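Succinyl-CoA ligase (ADP-forming) subunit alpha (Methanosaeta concilii, PDB 6HXI) belongs to the CoA-ligase family, combining a Rossmann-like, CoA-binding fold with a helical region related to citrate synthase, and holds coenzyme A in the model. Local coordinates at residues 24-27 with 28-31; 160-164 with 165-169. All coordinates share one frame; numbering follows the deposited sequence.

Interaction 1: 24-27 with 28-31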
ATOM      1  N   ALA B  24       7.192 -22.671  33.148  1.00 37.67           N
ATOM      2  CA  ALA B  24       8.019 -23.750  33.684  1.00 36.03           C
ATOM      3  C   ALA B  24       9.481 -23.509  33.264  1.00 37.55           C
ATOM      4  O   ALA B  24      10.381 -23.618  34.093  1.00 37.74           O
ATOM      5  CB  ALA B  24       7.528 -25.087  33.136  1.00 36.35           C
ATOM      6  N   ILE B  25       9.706 -23.129  31.980  1.00 31.96           N
ATOM      7  CA  ILE B  25      11.032 -22.794  31.469  1.00 31.28           C
ATOM      8  C   ILE B  25      11.615 -21.663  32.327  1.00 35.14           C
ATOM      9  O   ILE B  25      12.737 -21.809  32.835  1.00 34.08           O
ATOM     10  CB  ILE B  25      11.013 -22.435  29.960  1.00 32.65           C
ATOM     11  CG1 ILE B  25      10.748 -23.689  29.101  1.00 32.79           C
ATOM     12  CG2 ILE B  25      12.315 -21.761  29.535  1.00 31.33           C
ATOM     13  CD1 ILE B  25      10.045 -23.387  27.714  1.00 40.20           C
ATOM     14  N   GLN B  26      10.836 -20.561  32.506  1.00 30.83           N
ATOM     15  CA  GLN B  26      11.268 -19.428  33.321  1.00 32.09           C
ATOM     16  C   GLN B  26      11.588 -19.819  34.782  1.00 38.35           C
ATOM     17  O   GLN B  26      12.567 -19.319  35.332  1.00 39.82           O
ATOM     18  CB  GLN B  26      10.273 -18.243  33.262  1.00 32.64           C
ATOM     19  CG  GLN B  26      10.847 -16.948  33.882  1.00 35.04           C
ATOM     20  CD  GLN B  26      12.121 -16.505  33.194  1.00 47.37           C
ATOM     21  OE1 GLN B  26      12.100 -15.967  32.083  1.00 44.07           O
ATOM     22  NE2 GLN B  26      13.266 -16.767  33.805  1.00 44.49           N
ATOM     23  N   ARG B  27      10.787 -20.717  35.381  1.00 34.93           N
ATOM     24  CA  ARG B  27      10.977 -21.187  36.758  1.00 34.05           C
ATOM     25  C   ARG B  27      12.314 -21.898  36.896  1.00 38.66           C
ATOM     26  O   ARG B  27      13.053 -21.626  37.848  1.00 37.85           O
ATOM     27  CB  ARG B  27       9.822 -22.106  37.199  1.00 32.35           C
ATOM     28  CG  ARG B  27       8.533 -21.341  37.425  1.00 36.73           C
ATOM     29  CD  ARG B  27       7.586 -22.069  38.316  1.00 46.69           C
ATOM     30  NE  ARG B  27       6.531 -21.170  38.769  1.00 48.24           N
ATOM     31  CZ  ARG B  27       5.302 -21.166  38.279  1.00 61.82           C
ATOM     32  NH1 ARG B  27       4.400 -20.321  38.748  1.00 47.47           N
ATOM     33  NH2 ARG B  27       4.966 -22.001  37.305  1.00 55.73           N
ATOM     34  N   MET B  28      12.648 -22.776  35.920  1.00 35.79           N
ATOM     35  CA  MET B  28      13.918 -23.499  35.931  1.00 35.78           C
ATOM     36  C   MET B  28      15.104 -22.520  35.875  1.00 37.38           C
ATOM     37  O   MET B  28      15.999 -22.584  36.718  1.00 34.03           O
ATOM     38  CB  MET B  28      13.980 -24.536  34.799  1.00 37.60           C
ATOM     39  CG  MET B  28      13.116 -25.738  35.071  1.00 40.44           C
ATOM     40  SD  MET B  28      13.081 -26.951  33.733  1.00 43.47           S
ATOM     41  CE  MET B  28      14.710 -27.652  33.879  1.00 39.59           C
ATOM     42  N   LEU B  29      15.058 -21.558  34.934  1.00 32.72           N
ATOM     43  CA  LEU B  29      16.104 -20.556  34.765  1.00 32.73           C
ATOM     44  C   LEU B  29      16.261 -19.677  35.998  1.00 38.66           C
ATOM     45  O   LEU B  29      17.392 -19.363  36.388  1.00 38.27           O
ATOM     46  CB  LEU B  29      15.840 -19.690  33.524  1.00 32.59           C
ATOM     47  CG  LEU B  29      15.916 -20.418  32.199  1.00 36.99           C
ATOM     48  CD1 LEU B  29      15.357 -19.555  31.071  1.00 36.31           C
ATOM     49  CD2 LEU B  29      17.342 -20.842  31.898  1.00 37.94           C
ATOM     50  N   ASP B  30      15.134 -19.313  36.632  1.00 36.45           N
ATOM     51  CA  ASP B  30      15.134 -18.480  37.828  1.00 37.30           C
ATOM     52  C   ASP B  30      15.853 -19.183  38.987  1.00 41.92           C
ATOM     53  O   ASP B  30      16.593 -18.542  39.729  1.00 42.79           O
ATOM     54  CB  ASP B  30      13.688 -18.099  38.209  1.00 39.21           C
ATOM     55  CG  ASP B  30      13.108 -16.910  37.463  1.00 51.01           C
ATOM     56  OD1 ASP B  30      13.845 -16.287  36.669  1.00 51.12           O
ATOM     57  OD2 ASP B  30      11.934 -16.571  37.713  1.00 59.51           O
ATOM     58  N   PHE B  31      15.657 -20.495  39.111  1.00 38.88           N
ATOM     59  CA  PHE B  31      16.295 -21.320  40.142  1.00 39.56           C
ATOM     60  C   PHE B  31      17.805 -21.396  39.891  1.00 42.71           C
ATOM     61  O   PHE B  31      18.579 -21.188  40.807  1.00 42.06           O
ATOM     62  CB  PHE B  31      15.677 -22.726  40.168  1.00 40.34           C
ATOM     63  CG  PHE B  31      16.159 -23.584  41.315  1.00 42.25           C
ATOM     64  CD1 PHE B  31      15.898 -23.226  42.638  1.00 45.04           C
ATOM     65  CD2 PHE B  31      16.880 -24.747  41.077  1.00 44.03           C
ATOM     66  CE1 PHE B  31      16.334 -24.033  43.704  1.00 45.71           C
ATOM     67  CE2 PHE B  31      17.331 -25.545  42.147  1.00 47.18           C
ATOM     68  CZ  PHE B  31      17.044 -25.185  43.448  1.00 45.39           C
TER
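Ala24 to Phe31 form two turns of helix 22-34, the crossover helix of a beta-alpha-beta unit between parallel strands 15-18 and 42-46 in a Rossmann-like sheet. The helical repeat brings Met28, Leu29, Asp30 and Phe31 over the carbonyls of Ala24, Ile25, Gln26 and Arg27. Of these four bonds the one from Leu29 N to Ile25 O (3.1 Å) is the straightest, with 169° at the hydrogen, and it lies in the carbonyl plane. Phe31 N reaches Arg27 O at 3.1 Å, and that oxygen also accepts Arg150 NH2, so two donors grip it.

The main side-chain pair is Gln26 with Asp30. Gln26 starts with CG opposite its backbone N and then folds at chi2, which carries the amide along the helix toward Asp30. Gln26 NE2 comes within 3.0 Å of Asp30 OD1, but with only 127° at the hydrogen this bond is weak. The two flat groups are turned 32° against each other. Stronger partners lie elsewhere: Phe57 N donates to Gln26 OE1, and Arg350 of the second subunit makes a salt bridge to Asp30 OD2.

Ile25 and Leu29 run alongside each other and point the same way, with Ile25 CG2 4.1 Å from Leu29 CD1. Ile25 rests on Ile42 and Ile45 and Leu29 on Ala56, while Met28 turns its chain toward Ile42 and Phe149.

Ile25 and Leu29 thus make an apolar contact with the sheet, whereas Gln26 makes a polar one to the backbone of strand 52-58. With an amide N-H at one oxygen and a guanidinium at the other, the buried Asp30 carboxylate is probably kept ionised, and its position probably depends more on the second subunit than on the weak bond from Gln26.

Interaction 2: 160-164 with 165-169; sequences NIIAS and KLYRP
Helix 158-163 ends in a Schellman motif, in which Leu166 N returns to Ile161 O and Lys165 N to Ile162 O, while Lys165 takes positive phi (51°). The outer bond, Leu166 N to Ile161 O, is 2.9 Å long and nearly straight. The inner one is equally short, 2.9 Å from Lys165 N to Ile162 O, yet its donor stands well above the carbonyl plane, 64° out of it. A type I beta turn from Lys165 to Arg168 overlaps the cap, starting at its positive-phi residue.

Ile161 and Leu166 supply the apolar contact expected of this cap. Their side chains cross at about a right angle, Ile161 CG2 meeting Leu166 CB at 4.2 Å. Ser164 CB also packs on Leu166 CG, at 3.9 Å.

Tyr167 brings its ring back over the end of the helix edge first. Its CG sits between the backbone N and the carbonyl carbon (chi1 49°), a placement that swings the ring toward Ile162: Tyr167 CE2 lies 3.6 Å from Ile162 O, which is near the ring plane. A water donates to Ile162 O at 3.1 Å and has a weak contact with Tyr167 OH, so this carbonyl, already used by Lys165 N, has a second donor.

Lys165 NZ and, three residues on, Arg168 NE both form salt bridges to the carboxylate of Glu330, one oxygen each, and Lys165 O lies over the centre of the Arg168 guanidinium.

The turn joins helix 158-163 to strand 172-176. Leu166 is pressed against Phe186 of helix 179-192 and Ile196 of strand 196-201, Ser164 touches Asn187 and Ser190 of the same helix, and Pro169 meets Tyr197 on that strand.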
ATOM      1  N   ASN B 160       8.914 -18.738  47.373  1.00 46.99           N
ATOM      2  CA  ASN B 160       8.831 -20.026  48.056  1.00 46.33           C
ATOM      3  C   ASN B 160      10.201 -20.709  48.098  1.00 48.84           C
ATOM      4  O   ASN B 160      10.559 -21.245  49.144  1.00 48.70           O
ATOM      5  CB  ASN B 160       7.775 -20.927  47.406  1.00 44.15           C
ATOM      6  CG  ASN B 160       7.630 -22.253  48.095  1.00 54.89           C
ATOM      7  OD1 ASN B 160       7.194 -22.363  49.247  1.00 48.80           O
ATOM      8  ND2 ASN B 160       8.089 -23.281  47.439  1.00 47.71           N
ATOM      9  N   ILE B 161      10.987 -20.652  46.996  1.00 44.20           N
ATOM     10  CA  ILE B 161      12.344 -21.227  46.961  1.00 43.69           C
ATOM     11  C   ILE B 161      13.224 -20.574  48.021  1.00 49.93           C
ATOM     12  O   ILE B 161      13.919 -21.284  48.760  1.00 50.15           O
ATOM     13  CB  ILE B 161      12.957 -21.194  45.531  1.00 45.08           C
ATOM     14  CG1 ILE B 161      12.427 -22.358  44.710  1.00 44.33           C
ATOM     15  CG2 ILE B 161      14.506 -21.171  45.520  1.00 45.38           C
ATOM     16  CD1 ILE B 161      11.956 -21.911  43.463  1.00 57.32           C
ATOM     17  N   ILE B 162      13.143 -19.227  48.130  1.00 47.67           N
ATOM     18  CA  ILE B 162      13.886 -18.435  49.115  1.00 47.96           C
ATOM     19  C   ILE B 162      13.406 -18.754  50.534  1.00 53.72           C
ATOM     20  O   ILE B 162      14.232 -19.099  51.389  1.00 54.57           O
ATOM     21  CB  ILE B 162      13.851 -16.919  48.773  1.00 50.31           C
ATOM     22  CG1 ILE B 162      14.659 -16.635  47.485  1.00 49.56           C
ATOM     23  CG2 ILE B 162      14.374 -16.096  49.937  1.00 52.51           C
ATOM     24  CD1 ILE B 162      14.284 -15.345  46.735  1.00 60.80           C
ATOM     25  N   ALA B 163      12.076 -18.695  50.772  1.00 51.05           N
ATOM     26  CA  ALA B 163      11.475 -18.975  52.098  1.00 52.47           C
ATOM     27  C   ALA B 163      11.781 -20.379  52.615  1.00 55.28           C
ATOM     28  O   ALA B 163      11.894 -20.573  53.825  1.00 56.58           O
ATOM     29  CB  ALA B 163       9.966 -18.760  52.052  1.00 52.94           C
ATOM     30  N   SER B 164      11.899 -21.359  51.707  1.00 50.39           N
ATOM     31  CA  SER B 164      12.217 -22.738  52.076  1.00 50.14           C
ATOM     32  C   SER B 164      13.722 -23.043  51.986  1.00 53.81           C
ATOM     33  O   SER B 164      14.121 -24.191  52.187  1.00 52.77           O
ATOM     34  CB  SER B 164      11.383 -23.723  51.265  1.00 50.28           C
ATOM     35  OG  SER B 164      10.051 -23.734  51.753  1.00 53.83           O
ATOM     36  N   LYS B 165      14.556 -22.004  51.712  1.00 49.98           N
ATOM     37  CA  LYS B 165      16.017 -22.104  51.624  1.00 50.42           C
ATOM     38  C   LYS B 165      16.491 -23.244  50.686  1.00 52.40           C
ATOM     39  O   LYS B 165      17.421 -23.990  51.002  1.00 53.88           O
ATOM     40  CB  LYS B 165      16.658 -22.209  53.034  1.00 55.18           C
ATOM     41  CG  LYS B 165      16.392 -21.022  53.960  1.00 65.65           C
ATOM     42  CD  LYS B 165      17.179 -21.127  55.276  1.00 73.75           C
ATOM     43  CE  LYS B 165      16.425 -21.868  56.357  1.00 92.68           C
ATOM     44  NZ  LYS B 165      17.249 -22.066  57.583  1.00108.72           N
ATOM     45  N   LEU B 166      15.841 -23.358  49.538  1.00 46.21           N
ATOM     46  CA  LEU B 166      16.112 -24.375  48.529  1.00 44.28           C
ATOM     47  C   LEU B 166      17.256 -24.039  47.567  1.00 47.94           C
ATOM     48  O   LEU B 166      17.611 -24.873  46.742  1.00 47.68           O
ATOM     49  CB  LEU B 166      14.816 -24.713  47.754  1.00 41.85           C
ATOM     50  CG  LEU B 166      13.697 -25.372  48.599  1.00 44.38           C
ATOM     51  CD1 LEU B 166      12.390 -25.370  47.857  1.00 42.91           C
ATOM     52  CD2 LEU B 166      14.086 -26.799  49.052  1.00 43.89           C
ATOM     53  N   TYR B 167      17.847 -22.844  47.688  1.00 45.98           N
ATOM     54  CA  TYR B 167      18.988 -22.383  46.884  1.00 46.21           C
ATOM     55  C   TYR B 167      20.334 -22.962  47.414  1.00 54.24           C
ATOM     56  O   TYR B 167      21.364 -22.796  46.750  1.00 55.78           O
ATOM     57  CB  TYR B 167      19.028 -20.833  46.809  1.00 46.48           C
ATOM     58  CG  TYR B 167      18.881 -20.170  48.162  1.00 46.98           C
ATOM     59  CD1 TYR B 167      19.985 -19.979  48.991  1.00 50.44           C
ATOM     60  CD2 TYR B 167      17.634 -19.784  48.637  1.00 45.93           C
ATOM     61  CE1 TYR B 167      19.846 -19.416  50.259  1.00 51.64           C
ATOM     62  CE2 TYR B 167      17.486 -19.216  49.897  1.00 47.80           C
ATOM     63  CZ  TYR B 167      18.592 -19.042  50.710  1.00 55.88           C
ATOM     64  OH  TYR B 167      18.454 -18.452  51.938  1.00 59.31           O
ATOM     65  N   ARG B 168      20.305 -23.652  48.588  1.00 50.45           N
ATOM     66  CA  ARG B 168      21.426 -24.335  49.250  1.00 51.96           C
ATOM     67  C   ARG B 168      21.023 -25.745  49.727  1.00 57.46           C
ATOM     68  O   ARG B 168      19.950 -25.895  50.338  1.00 56.39           O
ATOM     69  CB  ARG B 168      21.939 -23.533  50.481  1.00 52.53           C
ATOM     70  CG  ARG B 168      20.813 -22.998  51.377  1.00 54.15           C
ATOM     71  CD  ARG B 168      21.192 -23.139  52.796  1.00 52.37           C
ATOM     72  NE  ARG B 168      20.059 -23.336  53.692  1.00 66.71           N
ATOM     73  CZ  ARG B 168      19.476 -24.510  53.911  1.00 88.47           C
ATOM     74  NH1 ARG B 168      19.851 -25.582  53.227  1.00 72.26           N
ATOM     75  NH2 ARG B 168      18.469 -24.604  54.766  1.00 89.09           N
ATOM     76  N   PRO B 169      21.891 -26.775  49.553  1.00 54.94           N
ATOM     77  CA  PRO B 169      21.530 -28.121  50.048  1.00 54.79           C
ATOM     78  C   PRO B 169      21.616 -28.309  51.562  1.00 60.38           C
ATOM     79  O   PRO B 169      22.396 -27.646  52.248  1.00 61.14           O
ATOM     80  CB  PRO B 169      22.534 -29.044  49.340  1.00 56.73           C
ATOM     81  CG  PRO B 169      23.731 -28.193  49.108  1.00 62.00           C
ATOM     82  CD  PRO B 169      23.198 -26.789  48.859  1.00 57.07           C
TER
HETATM   83  O   HOH W   1      15.610 -17.456  53.567  1.00 69.17           O

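Interaction 1 closes long before interaction 2 opens along the chain, yet their centres lie 14 Å apart. They meet through Phe31, the last residue of 28-31: its CZ is 3.4 Å from Leu166 O and its CD1 3.8 Å from Ile161 CG2, so the ring packs against the helix cap of 160-169. The residues before helix 158-163 also touch both, since Asn153 accepts Arg27 NH2 and Ala155 touches Leu166. Toward coenzyme A, the Ala24 side chain of interaction 1 is about 8 Å from the ligand and packs on Phe87, a residue of the pocket, whereas interaction 2 meets interaction 1 at Phe31, the other end of 24-31 from Ala24.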